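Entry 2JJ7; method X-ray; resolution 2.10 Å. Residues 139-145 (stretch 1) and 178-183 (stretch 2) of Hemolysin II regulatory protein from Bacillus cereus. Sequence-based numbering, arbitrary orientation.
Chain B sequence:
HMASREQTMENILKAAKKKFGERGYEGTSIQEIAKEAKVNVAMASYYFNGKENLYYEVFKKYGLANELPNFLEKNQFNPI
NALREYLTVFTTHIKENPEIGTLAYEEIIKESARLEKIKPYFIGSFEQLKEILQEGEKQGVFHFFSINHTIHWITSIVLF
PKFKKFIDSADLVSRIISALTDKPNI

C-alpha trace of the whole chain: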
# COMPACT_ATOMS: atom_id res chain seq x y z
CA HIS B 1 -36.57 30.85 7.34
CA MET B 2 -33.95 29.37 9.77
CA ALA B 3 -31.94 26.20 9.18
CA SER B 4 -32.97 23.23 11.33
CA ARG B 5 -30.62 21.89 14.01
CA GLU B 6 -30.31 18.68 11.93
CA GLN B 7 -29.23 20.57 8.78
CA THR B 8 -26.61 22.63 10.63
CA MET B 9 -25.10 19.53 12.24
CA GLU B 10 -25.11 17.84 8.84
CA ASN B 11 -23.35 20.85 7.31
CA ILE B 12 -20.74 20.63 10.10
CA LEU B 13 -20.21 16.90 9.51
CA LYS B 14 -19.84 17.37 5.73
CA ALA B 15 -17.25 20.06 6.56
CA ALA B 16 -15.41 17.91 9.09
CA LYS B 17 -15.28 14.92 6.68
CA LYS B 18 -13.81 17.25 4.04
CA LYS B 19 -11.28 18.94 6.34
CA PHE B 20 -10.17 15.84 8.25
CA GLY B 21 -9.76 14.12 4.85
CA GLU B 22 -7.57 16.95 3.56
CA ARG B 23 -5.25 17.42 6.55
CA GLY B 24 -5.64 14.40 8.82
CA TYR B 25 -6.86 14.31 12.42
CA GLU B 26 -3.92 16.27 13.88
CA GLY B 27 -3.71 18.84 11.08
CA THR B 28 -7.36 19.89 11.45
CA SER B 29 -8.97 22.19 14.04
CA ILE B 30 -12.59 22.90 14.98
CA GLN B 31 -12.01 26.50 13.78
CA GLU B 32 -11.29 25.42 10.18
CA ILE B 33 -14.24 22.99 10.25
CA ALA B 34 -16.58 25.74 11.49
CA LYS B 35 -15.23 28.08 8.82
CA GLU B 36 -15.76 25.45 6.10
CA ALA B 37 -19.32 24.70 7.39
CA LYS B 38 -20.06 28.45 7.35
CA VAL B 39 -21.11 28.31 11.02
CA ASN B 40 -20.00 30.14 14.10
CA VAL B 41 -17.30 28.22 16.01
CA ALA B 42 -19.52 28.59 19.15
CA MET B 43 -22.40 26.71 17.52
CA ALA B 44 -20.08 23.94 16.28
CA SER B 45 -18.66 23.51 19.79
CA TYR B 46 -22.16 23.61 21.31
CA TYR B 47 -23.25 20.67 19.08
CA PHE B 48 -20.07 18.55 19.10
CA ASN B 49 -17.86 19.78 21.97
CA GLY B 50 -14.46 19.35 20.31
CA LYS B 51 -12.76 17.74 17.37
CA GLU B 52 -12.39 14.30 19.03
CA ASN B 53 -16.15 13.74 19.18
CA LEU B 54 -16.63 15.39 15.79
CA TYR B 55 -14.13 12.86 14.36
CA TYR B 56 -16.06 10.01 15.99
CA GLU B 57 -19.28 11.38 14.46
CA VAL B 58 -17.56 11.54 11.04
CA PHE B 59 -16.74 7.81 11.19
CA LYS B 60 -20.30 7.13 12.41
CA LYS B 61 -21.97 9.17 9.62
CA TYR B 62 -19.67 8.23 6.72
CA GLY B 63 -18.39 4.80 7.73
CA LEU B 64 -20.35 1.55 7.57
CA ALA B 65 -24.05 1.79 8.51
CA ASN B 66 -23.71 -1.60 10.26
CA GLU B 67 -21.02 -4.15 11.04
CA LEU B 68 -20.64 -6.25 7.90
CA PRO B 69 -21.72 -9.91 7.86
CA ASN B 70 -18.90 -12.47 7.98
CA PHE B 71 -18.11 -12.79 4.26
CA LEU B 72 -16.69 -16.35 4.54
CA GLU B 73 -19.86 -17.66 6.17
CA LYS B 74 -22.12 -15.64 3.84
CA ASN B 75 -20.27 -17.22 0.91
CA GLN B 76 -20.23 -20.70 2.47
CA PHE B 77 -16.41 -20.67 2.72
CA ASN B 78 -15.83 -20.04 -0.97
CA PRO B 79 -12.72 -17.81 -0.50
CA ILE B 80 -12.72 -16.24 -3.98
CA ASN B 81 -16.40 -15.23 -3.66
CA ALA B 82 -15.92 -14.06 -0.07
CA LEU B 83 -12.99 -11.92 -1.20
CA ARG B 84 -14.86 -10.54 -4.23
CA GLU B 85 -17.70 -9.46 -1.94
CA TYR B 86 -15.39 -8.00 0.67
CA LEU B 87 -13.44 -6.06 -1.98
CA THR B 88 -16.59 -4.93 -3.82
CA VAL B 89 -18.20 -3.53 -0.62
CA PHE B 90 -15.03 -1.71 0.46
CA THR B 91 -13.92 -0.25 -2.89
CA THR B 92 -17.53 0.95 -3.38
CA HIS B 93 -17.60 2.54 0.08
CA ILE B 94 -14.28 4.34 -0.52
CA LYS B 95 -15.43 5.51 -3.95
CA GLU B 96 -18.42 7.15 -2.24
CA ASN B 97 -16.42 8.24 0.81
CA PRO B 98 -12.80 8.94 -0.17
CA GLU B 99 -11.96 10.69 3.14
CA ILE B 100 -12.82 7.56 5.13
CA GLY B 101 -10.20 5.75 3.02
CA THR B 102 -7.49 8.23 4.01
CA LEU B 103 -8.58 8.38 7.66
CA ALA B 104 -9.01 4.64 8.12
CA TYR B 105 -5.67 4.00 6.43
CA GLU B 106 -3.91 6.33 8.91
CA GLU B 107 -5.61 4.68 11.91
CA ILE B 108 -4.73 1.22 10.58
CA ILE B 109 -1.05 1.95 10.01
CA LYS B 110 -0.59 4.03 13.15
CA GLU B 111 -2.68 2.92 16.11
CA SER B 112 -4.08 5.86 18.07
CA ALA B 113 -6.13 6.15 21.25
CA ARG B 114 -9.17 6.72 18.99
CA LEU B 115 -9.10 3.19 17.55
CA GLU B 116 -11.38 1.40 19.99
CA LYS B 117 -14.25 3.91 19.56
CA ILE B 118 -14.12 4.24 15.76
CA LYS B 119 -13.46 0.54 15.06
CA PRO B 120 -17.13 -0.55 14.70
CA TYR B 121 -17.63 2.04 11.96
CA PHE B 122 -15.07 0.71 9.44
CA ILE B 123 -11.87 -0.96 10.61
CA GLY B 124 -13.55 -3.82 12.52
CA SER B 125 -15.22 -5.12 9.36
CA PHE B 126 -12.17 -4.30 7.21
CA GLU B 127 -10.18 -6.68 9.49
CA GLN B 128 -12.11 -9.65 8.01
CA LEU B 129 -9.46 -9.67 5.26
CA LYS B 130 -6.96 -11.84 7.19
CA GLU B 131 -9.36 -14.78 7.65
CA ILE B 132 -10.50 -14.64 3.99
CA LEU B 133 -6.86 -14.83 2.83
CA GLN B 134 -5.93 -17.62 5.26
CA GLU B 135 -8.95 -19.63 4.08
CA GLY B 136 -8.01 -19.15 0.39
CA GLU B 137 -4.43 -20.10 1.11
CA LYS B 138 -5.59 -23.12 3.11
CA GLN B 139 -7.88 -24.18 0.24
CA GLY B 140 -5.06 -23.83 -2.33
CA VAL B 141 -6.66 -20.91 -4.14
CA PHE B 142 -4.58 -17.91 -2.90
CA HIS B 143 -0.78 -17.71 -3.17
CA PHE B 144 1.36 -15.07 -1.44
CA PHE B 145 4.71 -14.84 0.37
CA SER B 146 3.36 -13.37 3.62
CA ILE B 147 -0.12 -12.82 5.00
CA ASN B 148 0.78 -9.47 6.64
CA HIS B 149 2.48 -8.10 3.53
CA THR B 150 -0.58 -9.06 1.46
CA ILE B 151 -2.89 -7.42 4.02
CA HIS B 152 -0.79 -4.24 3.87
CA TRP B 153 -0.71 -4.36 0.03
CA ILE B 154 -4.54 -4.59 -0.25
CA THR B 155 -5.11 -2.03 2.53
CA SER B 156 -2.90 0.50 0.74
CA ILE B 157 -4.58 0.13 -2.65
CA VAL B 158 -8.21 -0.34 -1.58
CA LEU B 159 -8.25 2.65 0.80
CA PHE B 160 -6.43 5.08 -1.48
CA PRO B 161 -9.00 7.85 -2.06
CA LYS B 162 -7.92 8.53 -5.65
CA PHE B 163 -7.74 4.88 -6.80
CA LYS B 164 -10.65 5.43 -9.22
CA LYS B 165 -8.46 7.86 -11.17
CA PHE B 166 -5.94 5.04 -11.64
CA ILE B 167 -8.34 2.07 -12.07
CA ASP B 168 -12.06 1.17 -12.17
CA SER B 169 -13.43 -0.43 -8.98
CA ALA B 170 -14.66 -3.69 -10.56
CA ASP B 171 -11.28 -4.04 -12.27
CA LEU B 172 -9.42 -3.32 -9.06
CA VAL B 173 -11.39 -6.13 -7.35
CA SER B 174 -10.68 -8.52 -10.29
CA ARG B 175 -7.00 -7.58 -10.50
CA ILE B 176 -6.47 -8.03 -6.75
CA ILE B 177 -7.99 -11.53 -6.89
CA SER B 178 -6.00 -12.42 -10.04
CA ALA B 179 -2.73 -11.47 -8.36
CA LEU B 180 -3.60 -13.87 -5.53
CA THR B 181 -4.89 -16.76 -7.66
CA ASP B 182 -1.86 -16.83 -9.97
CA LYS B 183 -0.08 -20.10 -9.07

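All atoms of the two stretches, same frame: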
# COMPACT_ATOMS: atom_id res chain seq x y z
N GLN B 139 -7.18 -23.44 1.28
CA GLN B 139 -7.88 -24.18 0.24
C GLN B 139 -7.11 -24.32 -1.07
O GLN B 139 -7.56 -25.02 -1.98
CB GLN B 139 -9.24 -23.55 -0.04
CG GLN B 139 -10.26 -23.80 1.06
CD GLN B 139 -11.66 -23.47 0.62
OE1 GLN B 139 -11.97 -23.47 -0.57
NE2 GLN B 139 -12.53 -23.16 1.59
N GLY B 140 -5.95 -23.68 -1.17
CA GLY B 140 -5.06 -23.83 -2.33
C GLY B 140 -5.42 -22.89 -3.46
O GLY B 140 -5.03 -23.10 -4.60
N VAL B 141 -6.13 -21.82 -3.13
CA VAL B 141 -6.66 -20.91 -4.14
C VAL B 141 -5.89 -19.57 -4.16
O VAL B 141 -5.73 -18.97 -5.23
CB VAL B 141 -8.22 -20.81 -4.00
CG1 VAL B 141 -8.67 -19.56 -3.28
CG2 VAL B 141 -8.89 -20.96 -5.35
N PHE B 142 -5.39 -19.13 -3.00
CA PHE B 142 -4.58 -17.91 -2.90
C PHE B 142 -3.11 -18.26 -2.67
O PHE B 142 -2.78 -19.21 -1.95
CB PHE B 142 -5.06 -16.95 -1.79
CG PHE B 142 -6.49 -16.45 -1.97
CD1 PHE B 142 -7.08 -16.33 -3.24
CD2 PHE B 142 -7.25 -16.08 -0.85
CE1 PHE B 142 -8.39 -15.87 -3.39
CE2 PHE B 142 -8.58 -15.62 -0.98
CZ PHE B 142 -9.15 -15.51 -2.25
N HIS B 143 -2.22 -17.48 -3.27
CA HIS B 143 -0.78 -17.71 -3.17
C HIS B 143 -0.06 -16.38 -2.95
O HIS B 143 -0.18 -15.47 -3.76
CB HIS B 143 -0.28 -18.40 -4.43
CG HIS B 143 -1.08 -19.60 -4.80
ND1 HIS B 143 -0.82 -20.85 -4.29
CD2 HIS B 143 -2.15 -19.74 -5.61
CE1 HIS B 143 -1.70 -21.71 -4.77
NE2 HIS B 143 -2.52 -21.06 -5.58
N PHE B 144 0.68 -16.30 -1.84
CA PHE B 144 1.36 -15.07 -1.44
C PHE B 144 2.50 -15.39 -0.47
O PHE B 144 2.43 -16.37 0.24
CB PHE B 144 0.36 -14.06 -0.81
CG PHE B 144 -0.57 -14.67 0.23
CD1 PHE B 144 -1.92 -14.88 -0.08
CD2 PHE B 144 -0.12 -14.98 1.52
CE1 PHE B 144 -2.80 -15.45 0.88
CE2 PHE B 144 -0.99 -15.54 2.49
CZ PHE B 144 -2.33 -15.77 2.16
N PHE B 145 3.53 -14.55 -0.45
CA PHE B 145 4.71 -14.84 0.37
C PHE B 145 4.49 -14.65 1.87
O PHE B 145 5.11 -15.34 2.69
CB PHE B 145 5.99 -14.12 -0.14
CG PHE B 145 6.05 -12.63 0.16
CD1 PHE B 145 5.37 -11.71 -0.64
CD2 PHE B 145 6.82 -12.16 1.21
CE1 PHE B 145 5.43 -10.31 -0.37
CE2 PHE B 145 6.89 -10.78 1.49
CZ PHE B 145 6.20 -9.85 0.69
N SER B 178 -6.91 -11.81 -9.06
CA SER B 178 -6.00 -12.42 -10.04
C SER B 178 -4.58 -12.55 -9.52
O SER B 178 -3.95 -13.59 -9.70
CB SER B 178 -5.95 -11.62 -11.32
OG SER B 178 -7.12 -11.85 -12.06
N ALA B 179 -4.08 -11.48 -8.90
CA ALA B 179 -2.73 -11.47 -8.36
C ALA B 179 -2.56 -12.53 -7.28
O ALA B 179 -1.47 -13.06 -7.12
CB ALA B 179 -2.39 -10.08 -7.81
N LEU B 180 -3.64 -12.84 -6.57
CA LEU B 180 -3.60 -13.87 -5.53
C LEU B 180 -3.78 -15.31 -6.05
O LEU B 180 -3.23 -16.26 -5.48
CB LEU B 180 -4.64 -13.57 -4.44
CG LEU B 180 -4.45 -12.26 -3.68
CD1 LEU B 180 -5.71 -11.90 -2.91
CD2 LEU B 180 -3.25 -12.36 -2.74
N THR B 181 -4.52 -15.45 -7.14
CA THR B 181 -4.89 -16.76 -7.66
C THR B 181 -3.87 -17.29 -8.68
O THR B 181 -3.93 -18.45 -9.10
CB THR B 181 -6.30 -16.74 -8.28
OG1 THR B 181 -6.38 -15.68 -9.25
CG2 THR B 181 -7.36 -16.49 -7.20
N ASP B 182 -2.93 -16.43 -9.07
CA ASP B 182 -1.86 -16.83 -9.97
C ASP B 182 -0.91 -17.79 -9.25
O ASP B 182 -0.24 -17.41 -8.28
CB ASP B 182 -1.13 -15.60 -10.49
CG ASP B 182 -0.24 -15.91 -11.68
OD1 ASP B 182 -0.51 -16.91 -12.39
OD2 ASP B 182 0.74 -15.16 -11.89
N LYS B 183 -0.86 -19.04 -9.72
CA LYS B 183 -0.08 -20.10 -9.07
C LYS B 183 1.42 -19.87 -9.19
O LYS B 183 1.94 -19.65 -10.28
CB LYS B 183 -0.44 -21.48 -9.65
CG LYS B 183 -1.67 -22.13 -9.03
CD LYS B 183 -1.65 -23.63 -9.30
CE LYS B 183 -2.93 -24.33 -8.81
NZ LYS B 183 -3.10 -24.30 -7.32
O HOH W 1 -4.95 -20.38 -7.44

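Stretch 2 carries the end of a helix and the residues that follow it, and the helix's last turn offers backbone oxygens that the irregular chain of stretch 1 can use. Ser178 stays clear of stretch 1 and serves its own helix: its O accepts weak backbone bonds from Thr181 N (3.2 Å) and Asp182 N (3.1 Å). Ala179, small and buried, adds little contact.

Leu180 is the centre of the contact. Its O accepts the one direct hydrogen bond between the stretches, from His143 N at 2.7 Å, and also a CA-H...O contact from Phe142 CA to Leu180 O at 3.3 Å. Its CA-to-CB bond points sideways, with the side chain in the m, t rotamer, and meets two aromatic rings: Leu180 CB lies 3.9 Å from Phe142 CD1, and Leu180 CD2 lies 3.9 Å from Phe144 CD1. An apolar leucine suits this buried site.

Thr181 directs its CA-to-CB bond away, yet Thr181 CG2 reaches the edge of the Phe142 ring, 4.0 Å from Phe142 CD1. Thr181 CA approaches Val141 O at 3.4 Å, a second CA-H...O contact running the other way. A water links the two backbones and the histidine, donating to Val141 O and to Thr181 O, each 2.7 Å from the water O, and hydrogen-bonding His143 NE2 at 3.1 Å.

At Asp182 the chain leaves helical geometry; its CA-to-CB bond points away, while Asp182 O comes within 4.0 Å of His143 CB. Lys183 CA then lies over one face of the His143 ring, and Lys183 CG is 3.7 Å from His143 NE2. Histidine thus combines a polar NE2 for the water with a flat face for Lys183. The lysine's CA-to-CB bond points away, but its end comes nearer, bringing Lys183 NZ to 3.5 Å from Gly140 O. Gly140 closes the preceding helix in a Schellman motif, where positive phi favours glycine.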